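Local coordinates for protein D-alanyl-D-alanine carboxypeptidase (Vibrio cholerae, PDB 5TR7) that probably removes the terminal D-alanine from peptidoglycan precursor peptides as a serine carboxypeptidase of the S11 family, within the penicillin-binding proteins, at residues A[35-45]-A[91-100]; A[58-66]-A[101-109]. All coordinates share one frame; numbering follows the deposited sequence.

Contact 1 of 2, residues A[35-45]-A[91-100]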
loop_
_atom_site.group_PDB
_atom_site.type_symbol
_atom_site.label_atom_id
_atom_site.label_comp_id
_atom_site.label_asym_id
_atom_site.label_seq_id
_atom_site.Cartn_x
_atom_site.Cartn_y
_atom_site.Cartn_z
ATOM N N SER A 35 -1.005 0.960 -7.728
ATOM C CA SER A 35 -1.347 1.692 -6.523
ATOM C C SER A 35 -0.725 1.072 -5.238
ATOM O O SER A 35 -0.721 1.703 -4.172
ATOM C CB SER A 35 -2.849 1.846 -6.522
ATOM O OG SER A 35 -3.286 2.754 -5.588
ATOM N N LEU A 36 -0.144 -0.126 -5.335
ATOM C CA LEU A 36 0.481 -0.706 -4.151
ATOM C C LEU A 36 1.769 0.080 -3.873
ATOM O O LEU A 36 2.289 0.034 -2.758
ATOM C CB LEU A 36 0.778 -2.199 -4.322
ATOM C CG LEU A 36 -0.432 -3.059 -4.493
ATOM C CD1 LEU A 36 0.114 -4.435 -4.731
ATOM C CD2 LEU A 36 -1.389 -3.012 -3.272
ATOM N N THR A 37 2.235 0.817 -4.888
ATOM C CA THR A 37 3.381 1.725 -4.729
ATOM C C THR A 37 3.139 2.713 -3.557
ATOM O O THR A 37 4.069 3.185 -2.920
ATOM C CB THR A 37 3.555 2.549 -6.030
ATOM O OG1 THR A 37 3.902 1.670 -7.097
ATOM C CG2 THR A 37 4.639 3.597 -5.908
ATOM N N LYS A 38 1.868 2.960 -3.257
ATOM C CA LYS A 38 1.496 3.874 -2.168
ATOM C C LYS A 38 1.935 3.373 -0.831
ATOM O O LYS A 38 2.138 4.168 0.107
ATOM C CB LYS A 38 0.047 4.230 -2.191
ATOM C CG LYS A 38 -0.364 4.948 -3.492
ATOM C CD LYS A 38 -1.823 5.405 -3.506
ATOM C CE LYS A 38 -2.171 6.196 -4.766
ATOM N NZ LYS A 38 -2.307 5.339 -5.954
ATOM N N MET A 39 2.119 2.061 -0.710
ATOM C CA MET A 39 2.665 1.539 0.546
ATOM C C MET A 39 4.083 2.070 0.759
ATOM O O MET A 39 4.487 2.385 1.913
ATOM C CB MET A 39 2.720 0.014 0.540
ATOM C CG MET A 39 1.325 -0.653 0.638
ATOM S SD MET A 39 1.466 -2.387 0.920
ATOM C CE MET A 39 2.380 -3.074 -0.401
ATOM N N MET A 40 4.842 2.199 -0.332
ATOM C CA MET A 40 6.237 2.661 -0.165
ATOM C C MET A 40 6.201 4.146 0.179
ATOM O O MET A 40 6.959 4.633 0.996
ATOM C CB MET A 40 7.121 2.373 -1.385
ATOM C CG MET A 40 8.552 2.949 -1.180
ATOM S SD MET A 40 9.458 2.280 0.271
ATOM C CE MET A 40 9.692 0.706 -0.598
ATOM N N THR A 41 5.282 4.866 -0.435
ATOM C CA THR A 41 5.147 6.302 -0.178
ATOM C C THR A 41 4.798 6.547 1.283
ATOM O O THR A 41 5.415 7.394 1.962
ATOM C CB THR A 41 4.100 6.897 -1.121
ATOM O OG1 THR A 41 4.608 6.830 -2.468
ATOM C CG2 THR A 41 3.784 8.339 -0.782
ATOM N N SER A 42 3.848 5.778 1.787
ATOM C CA SER A 42 3.433 5.941 3.185
ATOM C C SER A 42 4.569 5.470 4.107
ATOM O O SER A 42 4.660 5.945 5.236
ATOM C CB SER A 42 2.164 5.202 3.513
ATOM O OG SER A 42 2.462 3.844 3.749
ATOM N N TYR A 43 5.397 4.528 3.651
ATOM C CA TYR A 43 6.491 4.043 4.479
ATOM C C TYR A 43 7.468 5.195 4.687
ATOM O O TYR A 43 7.868 5.487 5.827
ATOM C CB TYR A 43 7.186 2.788 3.888
ATOM C CG TYR A 43 8.301 2.248 4.789
ATOM C CD1 TYR A 43 9.571 2.763 4.706
ATOM C CD2 TYR A 43 8.070 1.239 5.741
ATOM C CE1 TYR A 43 10.568 2.355 5.579
ATOM C CE2 TYR A 43 9.088 0.794 6.587
ATOM C CZ TYR A 43 10.333 1.357 6.518
ATOM O OH TYR A 43 11.321 0.943 7.354
ATOM N N VAL A 44 7.869 5.853 3.598
ATOM C CA VAL A 44 8.792 6.989 3.703
ATOM C C VAL A 44 8.191 8.106 4.565
ATOM O O VAL A 44 8.841 8.647 5.466
ATOM C CB VAL A 44 9.176 7.554 2.307
ATOM C CG1 VAL A 44 10.133 8.738 2.444
ATOM C CG2 VAL A 44 9.841 6.472 1.459
ATOM N N ILE A 45 6.916 8.416 4.325
ATOM C CA ILE A 45 6.228 9.434 5.151
ATOM C C ILE A 45 6.274 9.035 6.652
ATOM O O ILE A 45 6.537 9.837 7.515
ATOM C CB ILE A 45 4.789 9.617 4.682
ATOM C CG1 ILE A 45 4.780 10.266 3.295
ATOM C CG2 ILE A 45 3.961 10.427 5.672
ATOM C CD1 ILE A 45 3.381 10.161 2.637
ATOM N N ASN A 91 -2.138 12.172 4.278
ATOM C CA ASN A 91 -1.812 10.782 4.589
ATOM C C ASN A 91 -2.970 9.838 4.441
ATOM O O ASN A 91 -2.852 8.796 3.847
ATOM C CB ASN A 91 -1.331 10.724 6.003
ATOM C CG ASN A 91 0.061 10.490 6.064
ATOM O OD1 ASN A 91 0.878 11.402 6.200
ATOM N ND2 ASN A 91 0.393 9.240 5.871
ATOM N N ARG A 92 -4.080 10.208 5.053
ATOM C CA ARG A 92 -5.322 9.441 4.898
ATOM C C ARG A 92 -5.803 9.447 3.480
ATOM O O ARG A 92 -6.332 8.461 3.006
ATOM C CB ARG A 92 -6.391 9.929 5.844
ATOM C CG ARG A 92 -6.001 9.640 7.248
ATOM C CD ARG A 92 -6.975 10.141 8.284
ATOM N NE ARG A 92 -6.641 9.459 9.519
ATOM C CZ ARG A 92 -5.544 9.712 10.247
ATOM N NH1 ARG A 92 -4.690 10.674 9.920
ATOM N NH2 ARG A 92 -5.329 9.004 11.342
ATOM N N GLY A 93 -5.624 10.538 2.772
ATOM C CA GLY A 93 -6.015 10.502 1.345
ATOM C C GLY A 93 -5.231 9.471 0.562
ATOM O O GLY A 93 -5.736 8.753 -0.337
ATOM N N ILE A 94 -3.957 9.372 0.910
ATOM C CA ILE A 94 -3.123 8.376 0.270
ATOM C C ILE A 94 -3.549 6.933 0.651
ATOM O O ILE A 94 -3.788 6.081 -0.172
ATOM C CB ILE A 94 -1.641 8.575 0.685
ATOM C CG1 ILE A 94 -1.103 9.875 0.078
ATOM C CG2 ILE A 94 -0.797 7.329 0.341
ATOM C CD1 ILE A 94 0.317 10.280 0.551
ATOM N N ILE A 95 -3.644 6.693 1.945
ATOM C CA ILE A 95 -3.840 5.382 2.453
ATOM C C ILE A 95 -5.264 4.870 2.295
ATOM O O ILE A 95 -5.461 3.767 1.885
ATOM C CB ILE A 95 -3.420 5.349 3.945
ATOM C CG1 ILE A 95 -1.883 5.463 4.052
ATOM C CG2 ILE A 95 -3.925 4.075 4.638
ATOM C CD1 ILE A 95 -1.398 5.775 5.479
ATOM N N ILE A 96 -6.227 5.657 2.699
ATOM C CA ILE A 96 -7.595 5.223 2.652
ATOM C C ILE A 96 -8.237 5.418 1.286
ATOM O O ILE A 96 -8.957 4.554 0.812
ATOM C CB ILE A 96 -8.392 5.976 3.728
ATOM C CG1 ILE A 96 -7.702 5.764 5.102
ATOM C CG2 ILE A 96 -9.856 5.487 3.755
ATOM C CD1 ILE A 96 -8.266 6.598 6.261
ATOM N N GLN A 97 -8.013 6.567 0.697
ATOM C CA GLN A 97 -8.652 6.924 -0.554
ATOM C C GLN A 97 -7.780 6.571 -1.738
ATOM O O GLN A 97 -8.248 6.641 -2.853
ATOM C CB GLN A 97 -8.939 8.428 -0.606
ATOM C CG GLN A 97 -9.666 9.009 0.602
ATOM C CD GLN A 97 -10.030 10.454 0.433
ATOM O OE1 GLN A 97 -9.248 11.231 -0.120
ATOM N NE2 GLN A 97 -11.225 10.844 0.937
ATOM N N SER A 98 -6.498 6.279 -1.525
ATOM C CA SER A 98 -5.615 5.914 -2.634
ATOM C C SER A 98 -5.516 7.103 -3.591
ATOM O O SER A 98 -5.454 6.952 -4.813
ATOM C CB SER A 98 -6.195 4.643 -3.344
ATOM O OG SER A 98 -5.155 3.970 -3.995
ATOM N N GLY A 99 -5.465 8.304 -3.044
ATOM C CA GLY A 99 -5.446 9.502 -3.897
ATOM C C GLY A 99 -4.075 9.832 -4.483
ATOM O O GLY A 99 -3.136 10.059 -3.752
ATOM N N ASN A 100 -3.950 9.802 -5.798
ATOM C CA ASN A 100 -2.692 10.111 -6.454
ATOM C C ASN A 100 -2.219 11.550 -6.238
ATOM O O ASN A 100 -1.002 11.809 -6.199
ATOM C CB ASN A 100 -2.817 9.899 -7.959
ATOM C CG ASN A 100 -3.024 8.471 -8.356
ATOM O OD1 ASN A 100 -2.747 7.556 -7.621
ATOM N ND2 ASN A 100 -3.521 8.292 -9.536
#

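Contact 2 of 2, residues A[58-66]-A[101-109]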
loop_
_atom_site.group_PDB
_atom_site.type_symbol
_atom_site.label_atom_id
_atom_site.label_comp_id
_atom_site.label_asym_id
_atom_site.label_seq_id
_atom_site.Cartn_x
_atom_site.Cartn_y
_atom_site.Cartn_z
ATOM N N ASP A 58 1.515 20.066 10.114
ATOM C CA ASP A 58 1.962 21.021 9.080
ATOM C C ASP A 58 0.926 21.206 8.022
ATOM O O ASP A 58 0.181 20.270 7.683
ATOM C CB ASP A 58 3.178 20.508 8.263
ATOM C CG ASP A 58 4.392 20.266 9.083
ATOM O OD1 ASP A 58 4.551 20.965 10.106
ATOM O OD2 ASP A 58 5.190 19.369 8.697
ATOM N N ASP A 59 0.914 22.411 7.478
ATOM C CA ASP A 59 0.066 22.799 6.400
ATOM C C ASP A 59 0.893 22.558 5.148
ATOM O O ASP A 59 1.967 23.085 4.988
ATOM C CB ASP A 59 -0.268 24.281 6.533
ATOM C CG ASP A 59 -1.032 24.582 7.780
ATOM O OD1 ASP A 59 -2.069 23.968 8.047
ATOM O OD2 ASP A 59 -0.605 25.450 8.506
ATOM N N VAL A 60 0.388 21.766 4.247
ATOM C CA VAL A 60 1.119 21.481 3.060
ATOM C C VAL A 60 0.575 22.232 1.890
ATOM O O VAL A 60 -0.621 22.188 1.632
ATOM C CB VAL A 60 1.024 19.970 2.713
ATOM C CG1 VAL A 60 1.923 19.662 1.522
ATOM C CG2 VAL A 60 1.448 19.117 3.901
ATOM N N VAL A 61 1.471 22.853 1.144
ATOM C CA VAL A 61 1.139 23.562 -0.079
ATOM C C VAL A 61 0.761 22.542 -1.163
ATOM O O VAL A 61 1.418 21.510 -1.343
ATOM C CB VAL A 61 2.359 24.280 -0.644
ATOM C CG1 VAL A 61 2.001 25.005 -1.937
ATOM C CG2 VAL A 61 2.909 25.272 0.365
ATOM N N ILE A 62 -0.306 22.832 -1.887
ATOM C CA ILE A 62 -0.720 21.992 -2.956
ATOM C C ILE A 62 -0.255 22.691 -4.217
ATOM O O ILE A 62 -0.728 23.759 -4.523
ATOM C CB ILE A 62 -2.239 21.833 -2.961
ATOM C CG1 ILE A 62 -2.731 21.351 -1.605
ATOM C CG2 ILE A 62 -2.646 20.958 -4.119
ATOM C CD1 ILE A 62 -2.070 20.063 -1.102
ATOM N N SER A 63 0.680 22.086 -4.937
ATOM C CA SER A 63 1.248 22.709 -6.168
ATOM C C SER A 63 0.456 22.283 -7.403
ATOM O O SER A 63 -0.480 21.445 -7.322
ATOM C CB SER A 63 2.665 22.233 -6.401
ATOM O OG SER A 63 2.646 20.878 -6.886
ATOM N N LYS A 64 0.897 22.833 -8.536
ATOM C CA LYS A 64 0.408 22.524 -9.877
ATOM C C LYS A 64 0.473 21.022 -10.149
ATOM O O LYS A 64 -0.348 20.484 -10.864
ATOM C CB LYS A 64 1.342 23.117 -10.955
ATOM C CG LYS A 64 1.309 24.620 -11.197
ATOM C CD LYS A 64 2.215 24.975 -12.400
ATOM C CE LYS A 64 1.973 26.368 -12.979
ATOM N NZ LYS A 64 2.764 26.530 -14.231
ATOM N N ASN A 65 1.488 20.363 -9.608
ATOM C CA ASN A 65 1.705 18.949 -9.851
ATOM C C ASN A 65 0.780 18.049 -9.079
ATOM O O ASN A 65 0.536 16.953 -9.499
ATOM C CB ASN A 65 3.111 18.585 -9.513
ATOM C CG ASN A 65 4.095 19.344 -10.320
ATOM O OD1 ASN A 65 3.856 19.691 -11.484
ATOM N ND2 ASN A 65 5.194 19.626 -9.714
ATOM N N ALA A 66 0.286 18.518 -7.947
ATOM C CA ALA A 66 -0.682 17.796 -7.171
ATOM C C ALA A 66 -2.167 18.089 -7.644
ATOM O O ALA A 66 -3.115 17.524 -7.126
ATOM C CB ALA A 66 -0.469 18.177 -5.708
ATOM N N ASP A 101 -3.197 12.482 -6.204
ATOM C CA ASP A 101 -2.930 13.897 -5.960
ATOM C C ASP A 101 -2.220 14.080 -4.605
ATOM O O ASP A 101 -1.136 14.741 -4.502
ATOM C CB ASP A 101 -4.196 14.769 -6.139
ATOM C CG ASP A 101 -5.436 14.285 -5.288
ATOM O OD1 ASP A 101 -5.395 13.149 -4.759
ATOM O OD2 ASP A 101 -6.459 15.049 -5.174
ATOM N N ALA A 102 -2.762 13.427 -3.581
ATOM C CA ALA A 102 -2.184 13.526 -2.240
ATOM C C ALA A 102 -0.763 12.934 -2.188
ATOM O O ALA A 102 0.051 13.375 -1.382
ATOM C CB ALA A 102 -3.053 12.817 -1.224
ATOM N N CYS A 103 -0.505 11.919 -3.021
ATOM C CA CYS A 103 0.837 11.305 -3.081
ATOM C C CYS A 103 1.856 12.310 -3.528
ATOM O O CYS A 103 2.896 12.493 -2.880
ATOM C CB CYS A 103 0.906 10.111 -4.024
ATOM S SG CYS A 103 0.074 8.645 -3.422
ATOM N N VAL A 104 1.526 13.015 -4.591
ATOM C CA VAL A 104 2.459 14.010 -5.110
ATOM C C VAL A 104 2.660 15.162 -4.148
ATOM O O VAL A 104 3.789 15.642 -4.019
ATOM C CB VAL A 104 2.038 14.531 -6.472
ATOM C CG1 VAL A 104 3.011 15.614 -6.944
ATOM C CG2 VAL A 104 2.002 13.389 -7.462
ATOM N N ALA A 105 1.593 15.586 -3.462
ATOM C CA ALA A 105 1.737 16.684 -2.508
ATOM C C ALA A 105 2.635 16.321 -1.350
ATOM O O ALA A 105 3.468 17.155 -0.921
ATOM C CB ALA A 105 0.403 17.160 -1.996
ATOM N N MET A 106 2.486 15.107 -0.825
ATOM C CA MET A 106 3.388 14.671 0.288
ATOM C C MET A 106 4.816 14.481 -0.200
ATOM O O MET A 106 5.774 14.835 0.479
ATOM C CB MET A 106 2.896 13.405 0.994
ATOM C CG MET A 106 1.674 13.656 1.891
ATOM S SD MET A 106 2.018 14.873 3.199
ATOM C CE MET A 106 3.345 14.070 4.119
ATOM N N ALA A 107 4.950 13.962 -1.406
ATOM C CA ALA A 107 6.259 13.752 -1.992
ATOM C C ALA A 107 7.028 15.071 -2.002
ATOM O O ALA A 107 8.190 15.165 -1.540
ATOM C CB ALA A 107 6.101 13.185 -3.392
ATOM N N GLU A 108 6.331 16.118 -2.450
ATOM C CA GLU A 108 6.926 17.435 -2.518
ATOM C C GLU A 108 7.183 18.026 -1.144
ATOM O O GLU A 108 8.222 18.641 -0.931
ATOM C CB GLU A 108 6.088 18.390 -3.369
ATOM C CG GLU A 108 6.022 18.031 -4.837
ATOM C CD GLU A 108 5.196 19.016 -5.671
ATOM O OE1 GLU A 108 4.387 19.843 -5.129
ATOM O OE2 GLU A 108 5.407 19.005 -6.903
ATOM N N HIS A 109 6.266 17.825 -0.209
ATOM C CA HIS A 109 6.457 18.389 1.143
ATOM C C HIS A 109 7.667 17.725 1.822
ATOM O O HIS A 109 8.372 18.334 2.605
ATOM C CB HIS A 109 5.185 18.108 1.972
ATOM C CG HIS A 109 5.229 18.629 3.365
ATOM N ND1 HIS A 109 5.164 19.971 3.641
ATOM C CD2 HIS A 109 5.288 18.004 4.564
ATOM C CE1 HIS A 109 5.174 20.161 4.939
ATOM N NE2 HIS A 109 5.277 18.986 5.528
#

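Contact 1 of 2, residues A[35-45]-A[91-100]
Lys38 NZ is gripped by several oxygens at once: it donates to Asn100 OD1 across the contact at 2.8 Å and to Ser35 OG of its own segment, also at 2.8 Å, while the carbonyl of His139 takes a further bond. The C=O of Asn100 points almost straight at NZ, with a C=O...N angle of 175°, and the two side chains cross at about a right angle. The lysine chain runs out extended and then bends at its last torsion (chi4 75°), which swings NZ back toward Ser35. Its CD and CE pass beside Ser98, CE lying 3.4 Å from Ser98 O. Ser98 OG lies 2.7 Å from Ser35 OG, and it is hydrogen-bonded to Lys201 NZ, so the three residues predicted to be catalytic, Ser35, Lys38 and Ser98, converge on one small polar site, as in other SxxK penicillin-binding enzymes. Further along, the contact turns apolar: Ile45 CD1 and Ile94 CD1 meet tip to tip at 3.7 Å, and Ser42 CB rests on the side chain of Ile95. Helices 37-45 and 91-95 run nearly antiparallel (155°), their axes 10.2 Å apart; helix 100-111 packs against Lys38, Ile45 and Ile94, helix 150-163 against Met39 and Ser42, and strand 196-205 brings Lys201 up to the serines.

Contact 2 of 2, residues A[58-66]-A[101-109]
Val60 and His109 set the pattern at one end of this contact, a methyl group laid over a flat ring. Val60 CG2 sits almost directly above the centre of the imidazole, 3.8 Å from the centroid, a CH-pi contact, while the other branch, CG1, touches His109 CB at 3.6 Å. With CG anti to the backbone N, the His109 side chain stretches beside Val60 toward Asp58. There NE2 donates to Asp58 OD2 at 3.2 Å; the oxygen lies in the ring plane and is approached on its anti side, with carboxylate and ring turned 57° apart. Asp58 OD2 also accepts a hydrogen bond from the backbone N of Ser55.

At the far end Glu108, extended beyond CG, divides its carboxylate between two donors. Ser63 OG gives its proton to OE1 at 2.7 Å from the syn side, and Asn65 ND2 reaches OE2 at 2.9 Å along a nearly straight bond (170°), the amide plane steeply inclined to the carboxylate. Ser63 OG in turn accepts from the backbone N of Asn65, so one hydroxyl both donates across the contact and closes a turn. Between these polar ends, Ala105 CB nestles against Ile62 CD1 and Ala66 CB.

Strand 59-61 thus lies across helix 101-109 at 102°, pairs with strand 84-86 in a small two-stranded antiparallel sheet, and leads into an ST turn at Ser63 whose side chains fasten it to the helix.

The two contacts illustrate how a predicted catalytic centre and a more peripheral packing site can share neighbouring helices. Their segments alternate along the chain: helix 37-50 is followed by strand 59-61, and helix 87-95 by helix 100-111, so the contacts interlock. Their centres lie 13 Å apart; that of contact 1 is about 6 Å and that of contact 2 about 18 Å from the centre of the chain. They touch directly, as Lys38 CE packs on Cys103 SG at 3.6 Å and Ile45 CD1 on Met106 CB at 3.7 Å. Helix 100-111 therefore backs the predicted active site with one side and packs against strand 59-61 with another.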